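Local coordinates for possible substrate binding protein of ABC transporter system (Rhodopseudomonas palustris, PDB 3N0X) that probably binds a branched-chain amino acid or related substrate and delivers it to an ABC transporter for uptake into the cell, at residues V207-A210 with D214-T217; M317-P322 with M326-E331. One frame throughout, in Å; residues are numbered along the deposited sequence. Where two conformers were deposited one is given.

Contact 1 (V207-A210 with D214-T217)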
ATOM      1  N   VAL A 207     -16.530  -3.971  -1.908  1.00 12.03           N
ATOM      2  CA  VAL A 207     -16.310  -4.207  -0.495  1.00 13.00           C
ATOM      3  C   VAL A 207     -14.952  -3.638  -0.065  1.00 12.69           C
ATOM      4  O   VAL A 207     -13.921  -3.785  -0.773  1.00 13.47           O
ATOM      5  CB  VAL A 207     -16.362  -5.698  -0.208  1.00 12.91           C
ATOM      6  CG1 VAL A 207     -16.188  -5.985   1.310  1.00 12.64           C
ATOM      7  CG2 VAL A 207     -17.706  -6.300  -0.682  1.00 13.96           C
ATOM      8  N   ILE A 208     -14.946  -3.005   1.105  1.00 12.43           N
ATOM      9  CA  ILE A 208     -13.715  -2.624   1.761  1.00 11.65           C
ATOM     10  C   ILE A 208     -13.814  -3.279   3.149  1.00 11.62           C
ATOM     11  O   ILE A 208     -14.808  -3.102   3.861  1.00 13.23           O
ATOM     12  CB  ILE A 208     -13.454  -1.093   1.826  1.00 13.09           C
ATOM     13  CG1 ILE A 208     -12.187  -0.809   2.643  1.00 13.75           C
ATOM     14  CG2 ILE A 208     -14.657  -0.356   2.404  1.00 13.54           C
ATOM     15  CD1 ILE A 208     -11.739   0.652   2.632  1.00 16.24           C
ATOM     16  N   TRP A 209     -12.792  -4.027   3.526  1.00 14.35           N
ATOM     17  CA  TRP A 209     -12.864  -4.800   4.772  1.00 15.25           C
ATOM     18  C   TRP A 209     -11.444  -5.040   5.303  1.00 19.11           C
ATOM     19  O   TRP A 209     -10.538  -5.368   4.536  1.00 20.01           O
ATOM     20  CB  TRP A 209     -13.561  -6.146   4.531  1.00 16.66           C
ATOM     21  CG  TRP A 209     -14.197  -6.725   5.739  1.00 18.18           C
ATOM     22  CD1 TRP A 209     -13.646  -7.610   6.631  1.00 19.83           C
ATOM     23  CD2 TRP A 209     -15.521  -6.457   6.219  1.00 14.53           C
ATOM     24  NE1 TRP A 209     -14.559  -7.929   7.608  1.00 19.57           N
ATOM     25  CE2 TRP A 209     -15.719  -7.237   7.389  1.00 18.29           C
ATOM     26  CE3 TRP A 209     -16.578  -5.668   5.755  1.00 18.20           C
ATOM     27  CZ2 TRP A 209     -16.898  -7.206   8.102  1.00 20.02           C
ATOM     28  CZ3 TRP A 209     -17.744  -5.655   6.449  1.00 18.76           C
ATOM     29  CH2 TRP A 209     -17.905  -6.409   7.631  1.00 20.39           C
ATOM     30  N   ALA A 210     -11.282  -4.938   6.612  1.00 20.56           N
ATOM     31  CA  ALA A 210     -10.005  -5.261   7.271  1.00 22.59           C
ATOM     32  C   ALA A 210     -10.277  -6.321   8.326  1.00 24.28           C
ATOM     33  O   ALA A 210     -11.268  -6.280   9.021  1.00 24.61           O
ATOM     34  CB  ALA A 210      -9.386  -3.993   7.906  1.00 23.27           C
ATOM     35  N   ASP A 214     -14.751 -12.464   6.347  1.00 29.43           N
ATOM     36  CA  ASP A 214     -14.905 -12.999   4.989  0.50 28.39           C
ATOM     37  C   ASP A 214     -16.201 -12.574   4.272  1.00 26.46           C
ATOM     38  O   ASP A 214     -16.947 -13.404   3.734  1.00 25.04           O
ATOM     39  CB  ASP A 214     -14.770 -14.529   5.012  0.50 29.25           C
ATOM     40  CG  ASP A 214     -14.307 -15.096   3.685  0.50 32.51           C
ATOM     41  OD1 ASP A 214     -13.977 -14.321   2.745  0.50 30.73           O
ATOM     42  OD2 ASP A 214     -14.281 -16.341   3.587  0.50 35.18           O
ATOM     43  N   PRO A 215     -16.452 -11.241   4.199  1.00 23.94           N
ATOM     44  CA  PRO A 215     -17.656 -10.800   3.469  1.00 21.21           C
ATOM     45  C   PRO A 215     -17.706 -11.252   1.974  1.00 18.05           C
ATOM     46  O   PRO A 215     -18.776 -11.538   1.489  1.00 18.28           O
ATOM     47  CB  PRO A 215     -17.589  -9.255   3.546  1.00 20.14           C
ATOM     48  CG  PRO A 215     -16.217  -8.972   3.740  1.00 22.28           C
ATOM     49  CD  PRO A 215     -15.611 -10.100   4.573  1.00 23.40           C
ATOM     50  N   LEU A 216     -16.581 -11.344   1.286  1.00 19.66           N
ATOM     51  CA  LEU A 216     -16.640 -11.676  -0.162  1.00 21.82           C
ATOM     52  C   LEU A 216     -17.154 -13.091  -0.399  1.00 24.24           C
ATOM     53  O   LEU A 216     -18.021 -13.309  -1.260  1.00 24.26           O
ATOM     54  CB  LEU A 216     -15.294 -11.446  -0.857  1.00 23.14           C
ATOM     55  CG  LEU A 216     -14.955 -10.014  -1.361  1.00 21.24           C
ATOM     56  CD1 LEU A 216     -15.999  -9.476  -2.349  1.00 22.77           C
ATOM     57  CD2 LEU A 216     -14.779  -9.044  -0.226  1.00 23.01           C
ATOM     58  N   THR A 217     -16.646 -14.048   0.384  1.00 25.69           N
ATOM     59  CA  THR A 217     -17.101 -15.434   0.302  1.00 27.95           C
ATOM     60  C   THR A 217     -18.564 -15.578   0.686  1.00 26.51           C
ATOM     61  O   THR A 217     -19.326 -16.275   0.030  1.00 25.81           O
ATOM     62  CB  THR A 217     -16.309 -16.343   1.299  1.00 29.20           C
ATOM     63  OG1 THR A 217     -14.913 -16.224   1.037  1.00 35.05           O
ATOM     64  CG2 THR A 217     -16.757 -17.775   1.166  1.00 35.32           C
TER

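Contact 2 (M317-P322 with M326-E331)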
HETATM    1  N   MSE A 317      10.722  14.796  -5.949  1.00 16.39           N
HETATM    2  CA  MSE A 317      11.735  13.899  -6.514  1.00 15.97           C
HETATM    3  C   MSE A 317      11.114  12.639  -7.104  1.00 15.87           C
HETATM    4  O   MSE A 317      10.426  11.897  -6.395  1.00 15.65           O
HETATM    5  CB  MSE A 317      12.754  13.482  -5.454  1.00 15.85           C
HETATM    6  CG  MSE A 317      13.997  12.797  -6.019  1.00 16.09           C
HETATM    7 SE   MSE A 317      15.128  12.123  -4.602  0.75 14.79          SE
HETATM    8  CE  MSE A 317      14.133  10.581  -4.174  1.00 14.90           C
ATOM      9  N   GLU A 318      11.462  12.356  -8.356  1.00 15.79           N
ATOM     10  CA  GLU A 318      11.124  11.082  -9.011  1.00 15.97           C
ATOM     11  C   GLU A 318      12.160  10.020  -8.679  1.00 15.01           C
ATOM     12  O   GLU A 318      13.350  10.325  -8.499  1.00 17.02           O
ATOM     13  CB  GLU A 318      11.065  11.266 -10.522  1.00 17.76           C
ATOM     14  CG  GLU A 318      10.053  12.288 -10.974  1.00 26.10           C
ATOM     15  CD  GLU A 318       9.811  12.302 -12.499  1.00 35.50           C
ATOM     16  OE1 GLU A 318      10.585  11.657 -13.249  1.00 34.47           O
ATOM     17  OE2 GLU A 318       8.835  12.974 -12.927  1.00 42.10           O
ATOM     18  N   PHE A 319      11.712   8.764  -8.533  1.00 14.18           N
ATOM     19  CA  PHE A 319      12.625   7.681  -8.370  1.00 13.57           C
ATOM     20  C   PHE A 319      12.043   6.400  -8.968  1.00 14.17           C
ATOM     21  O   PHE A 319      10.819   6.269  -9.067  1.00 15.02           O
ATOM     22  CB  PHE A 319      13.007   7.488  -6.883  1.00 13.36           C
ATOM     23  CG  PHE A 319      11.841   7.313  -5.939  1.00 14.51           C
ATOM     24  CD1 PHE A 319      11.058   8.400  -5.564  1.00 14.64           C
ATOM     25  CD2 PHE A 319      11.558   6.068  -5.377  1.00 13.27           C
ATOM     26  CE1 PHE A 319      10.022   8.268  -4.698  1.00 14.21           C
ATOM     27  CE2 PHE A 319      10.502   5.900  -4.525  1.00 13.26           C
ATOM     28  CZ  PHE A 319       9.692   6.997  -4.177  1.00 13.06           C
ATOM     29  N   ASP A 320      12.923   5.485  -9.335  1.00 13.78           N
ATOM     30  CA  ASP A 320      12.541   4.250 -10.011  1.00 12.40           C
ATOM     31  C   ASP A 320      12.360   3.147  -8.975  1.00 14.81           C
ATOM     32  O   ASP A 320      13.088   3.061  -7.967  1.00 14.74           O
ATOM     33  CB  ASP A 320      13.619   3.837 -11.019  1.00 13.98           C
ATOM     34  CG  ASP A 320      13.791   4.824 -12.131  1.00 23.32           C
ATOM     35  OD1 ASP A 320      12.763   5.348 -12.630  1.00 27.93           O
ATOM     36  OD2 ASP A 320      14.970   5.027 -12.509  1.00 28.42           O
ATOM     37  N   THR A 321      11.339   2.314  -9.204  1.00 13.67           N
ATOM     38  CA  THR A 321      10.974   1.269  -8.256  1.00 12.73           C
ATOM     39  C   THR A 321      10.502   0.016  -9.023  1.00 11.88           C
ATOM     40  O   THR A 321      10.356   0.057 -10.256  1.00 13.42           O
ATOM     41  CB  THR A 321       9.808   1.722  -7.338  1.00 13.16           C
ATOM     42  OG1 THR A 321       8.604   1.696  -8.085  1.00 13.99           O
ATOM     43  CG2 THR A 321      10.023   3.126  -6.744  1.00 12.88           C
ATOM     44  N   PRO A 322      10.203  -1.087  -8.305  1.00 12.04           N
ATOM     45  CA  PRO A 322       9.600  -2.207  -9.026  1.00 11.55           C
ATOM     46  C   PRO A 322       8.248  -1.909  -9.652  1.00 12.42           C
ATOM     47  O   PRO A 322       7.764  -2.692 -10.470  1.00 13.69           O
ATOM     48  CB  PRO A 322       9.415  -3.294  -7.931  1.00 12.99           C
ATOM     49  CG  PRO A 322      10.478  -2.947  -6.900  1.00 13.94           C
ATOM     50  CD  PRO A 322      10.533  -1.456  -6.913  1.00 12.74           C
HETATM   51  N   MSE A 326       7.962   6.468  -9.249  1.00 12.72           N
HETATM   52  CA  MSE A 326       7.236   7.084  -8.124  1.00 13.14           C
HETATM   53  C   MSE A 326       7.729   8.534  -8.013  1.00 14.13           C
HETATM   54  O   MSE A 326       8.799   8.851  -8.490  1.00 14.07           O
HETATM   55  CB  MSE A 326       7.447   6.339  -6.822  1.00 14.64           C
HETATM   56  CG  MSE A 326       6.801   4.978  -6.775  1.00 13.34           C
HETATM   57 SE   MSE A 326       6.768   4.335  -4.998  0.75 11.23          SE
HETATM   58  CE  MSE A 326       6.165   2.594  -5.377  1.00 12.72           C
ATOM     59  N   VAL A 327       6.918   9.404  -7.399  1.00 13.61           N
ATOM     60  CA  VAL A 327       7.347  10.774  -7.164  0.50 13.54           C
ATOM     61  C   VAL A 327       6.863  11.216  -5.785  1.00 14.27           C
ATOM     62  O   VAL A 327       5.695  11.054  -5.429  1.00 14.17           O
ATOM     63  CB  VAL A 327       6.933  11.757  -8.318  0.50 14.36           C
ATOM     64  CG1 VAL A 327       5.393  11.812  -8.540  0.50 11.40           C
ATOM     65  CG2 VAL A 327       7.507  13.153  -8.074  0.50 15.86           C
ATOM     66  N   PHE A 328       7.775  11.772  -4.991  1.00 13.83           N
ATOM     67  CA  PHE A 328       7.362  12.354  -3.703  1.00 13.21           C
ATOM     68  C   PHE A 328       6.714  13.700  -3.977  1.00 12.48           C
ATOM     69  O   PHE A 328       7.357  14.645  -4.406  1.00 16.19           O
ATOM     70  CB  PHE A 328       8.511  12.592  -2.751  1.00 14.28           C
ATOM     71  CG  PHE A 328       9.103  11.345  -2.140  1.00 11.82           C
ATOM     72  CD1 PHE A 328       8.338  10.415  -1.426  1.00 14.60           C
ATOM     73  CD2 PHE A 328      10.466  11.129  -2.224  1.00 15.23           C
ATOM     74  CE1 PHE A 328       8.903   9.329  -0.852  1.00 14.10           C
ATOM     75  CE2 PHE A 328      11.056  10.020  -1.607  1.00 15.05           C
ATOM     76  CZ  PHE A 328      10.291   9.116  -0.929  1.00 14.29           C
ATOM     77  N   ARG A 329       5.430  13.800  -3.699  1.00 14.55           N
ATOM     78  CA  ARG A 329       4.716  15.050  -3.920  1.00 15.29           C
ATOM     79  C   ARG A 329       5.270  16.093  -2.976  1.00 16.02           C
ATOM     80  O   ARG A 329       5.455  15.810  -1.800  1.00 16.35           O
ATOM     81  CB  ARG A 329       3.230  14.801  -3.676  1.00 16.18           C
ATOM     82  CG  ARG A 329       2.351  16.045  -3.858  1.00 20.47           C
ATOM     83  CD  ARG A 329       0.957  15.642  -4.186  1.00 21.39           C
ATOM     84  NE  ARG A 329       0.292  14.890  -3.111  1.00 16.42           N
ATOM     85  CZ  ARG A 329      -0.947  14.453  -3.214  1.00 17.34           C
ATOM     86  NH1 ARG A 329      -1.620  14.652  -4.353  1.00 15.79           N
ATOM     87  NH2 ARG A 329      -1.518  13.853  -2.199  1.00 15.46           N
ATOM     88  N   LYS A 330       5.550  17.301  -3.476  1.00 18.00           N
ATOM     89  CA  LYS A 330       6.105  18.368  -2.647  1.00 20.16           C
ATOM     90  C   LYS A 330       5.232  18.718  -1.425  1.00 18.53           C
ATOM     91  O   LYS A 330       5.756  18.940  -0.308  1.00 18.92           O
ATOM     92  CB  LYS A 330       6.334  19.614  -3.516  1.00 21.03           C
ATOM     93  CG  LYS A 330       6.788  20.881  -2.769  1.00 30.89           C
ATOM     94  N   GLU A 331       3.930  18.775  -1.598  1.00 19.16           N
ATOM     95  CA  GLU A 331       3.048  19.324  -0.563  0.60 18.91           C
ATOM     96  C   GLU A 331       2.991  18.461   0.683  1.00 17.65           C
ATOM     97  O   GLU A 331       3.096  18.965   1.795  1.00 18.57           O
ATOM     98  CB  GLU A 331       1.614  19.486  -1.078  0.60 19.25           C
ATOM     99  CG  GLU A 331       1.454  20.481  -2.221  0.60 22.82           C
ATOM    100  CD  GLU A 331       1.515  19.853  -3.616  0.60 23.80           C
ATOM    101  OE1 GLU A 331       2.475  19.117  -3.955  0.60 20.20           O
ATOM    102  OE2 GLU A 331       0.593  20.143  -4.410  0.60 37.25           O
TER

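Contact 1 (V207-A210 with D214-T217)
Pro215 lays the outer rim of its ring on the indole of Trp209. Its CD sits 3.7 Å from the centroid of the five-membered ring of Trp209, only 6° off the ring normal, a CH-pi contact over the face. CG of Pro215 lies beside it over the same face, 3.6 Å from Trp209 CD2. A flat aromatic surface suits a proline here, since the stiff ring presents two adjacent methylenes to the plane at once. Trp209 carries its CG anti to the backbone N (chi1 -155°), which swings the indole alongside the start of the helix, and the hydrogen bond from Trp209 NE1 to Gly212 O in the intervening loop helps to fix its rotation.

The same proline bump also meets Val207, whose CG1 approaches Pro215 CG at 3.9 Å. Next along, the branched ends of Val207 and Leu216 come tip to tip: CD2 of Leu216 fits into the fork of the valine, 3.7 Å from Val207 CB, and CD1 of Leu216 touches Val207 CG2 at 4.0 Å. The valine's fork thus offers a shallow notch for one leucine methyl. Pro215 therefore projects between Trp209 and Val207, the alternate residues that face the helix, while Ile208 turns its side chain from it toward helix 152-165.

Proline also suits the first turn of a helix, where its missing N-H costs no bond, and Asp214 precedes it at the N-cap position. Strand 202-207, the loop after it and helix 215-221 form a beta-alpha step of a Rossmann-like lobe, the architecture of periplasmic binding proteins.

Contact 2 (M317-P322 with M326-E331)
Met326 O is gripped twice: Phe319 N donates to it at 2.9 Å, and Glu318 CA adds a CA-H...O contact of 3.3 Å. Met326 N returns a bond to Phe319 O, 178° at the hydrogen, completing an antiparallel hydrogen-bonded pair. Met317 O takes Phe328 N at 3.0 Å and a CA-H...O contact from Val327 CA at 3.4 Å.

On the buried side, Met326 CB lies over one face of the Phe319 ring, 3.5 Å from Phe319 CZ. Its selenium stands obliquely to the same ring, a Met-aromatic contact. With CG between its backbone N and carbonyl carbon (chi1 55°), Phe319 folds its ring back across the partner strand and puts CE1 over the centre of the Phe328 ring, their planes at 34°. Thr321 CG2 packs on Met326 CG at 3.7 Å. Flat rings and a flexible selenomethionine chain suit this closely filled face. An alanine in place of Phe328 would probably leave Phe319 CE1 and Met317 CE without their aromatic partner and open a gap beside them. On the more exposed face, Glu318 lays its aliphatic CG against Val327 CG2, keeping its carboxylate at the surface.

Thr321 OG1 hydrogen-bonds Gly324 O and Lys323 N, tying strand 318-321 to the hairpin turn and strand 324-328. Strand 335-345 flanks strand 324-328, helix 283-302 touches Thr321 and Met326 through Ser290, and Phe120 meets Phe328 edge-to-face.

Contacts 1 and 2 share no strand or helix and lie on opposite sides of the chain's centre, their centres about 31 Å apart and their nearest atoms about 17 Å apart. In each, three residues separate the segments, loop in contact 1 and mostly strand in contact 2, yet the means differ. Contact 1 ties the end of a strand in the parallel sheet to the helix that follows, and its grip is wholly apolar, carried by side chains and only partly buried. Contact 2 joins neighbouring strands of an antiparallel sheet, so backbone hydrogen bonds set the register while aromatic and selenomethionine side chains fill a buried face, with one exposed glutamate at its margin.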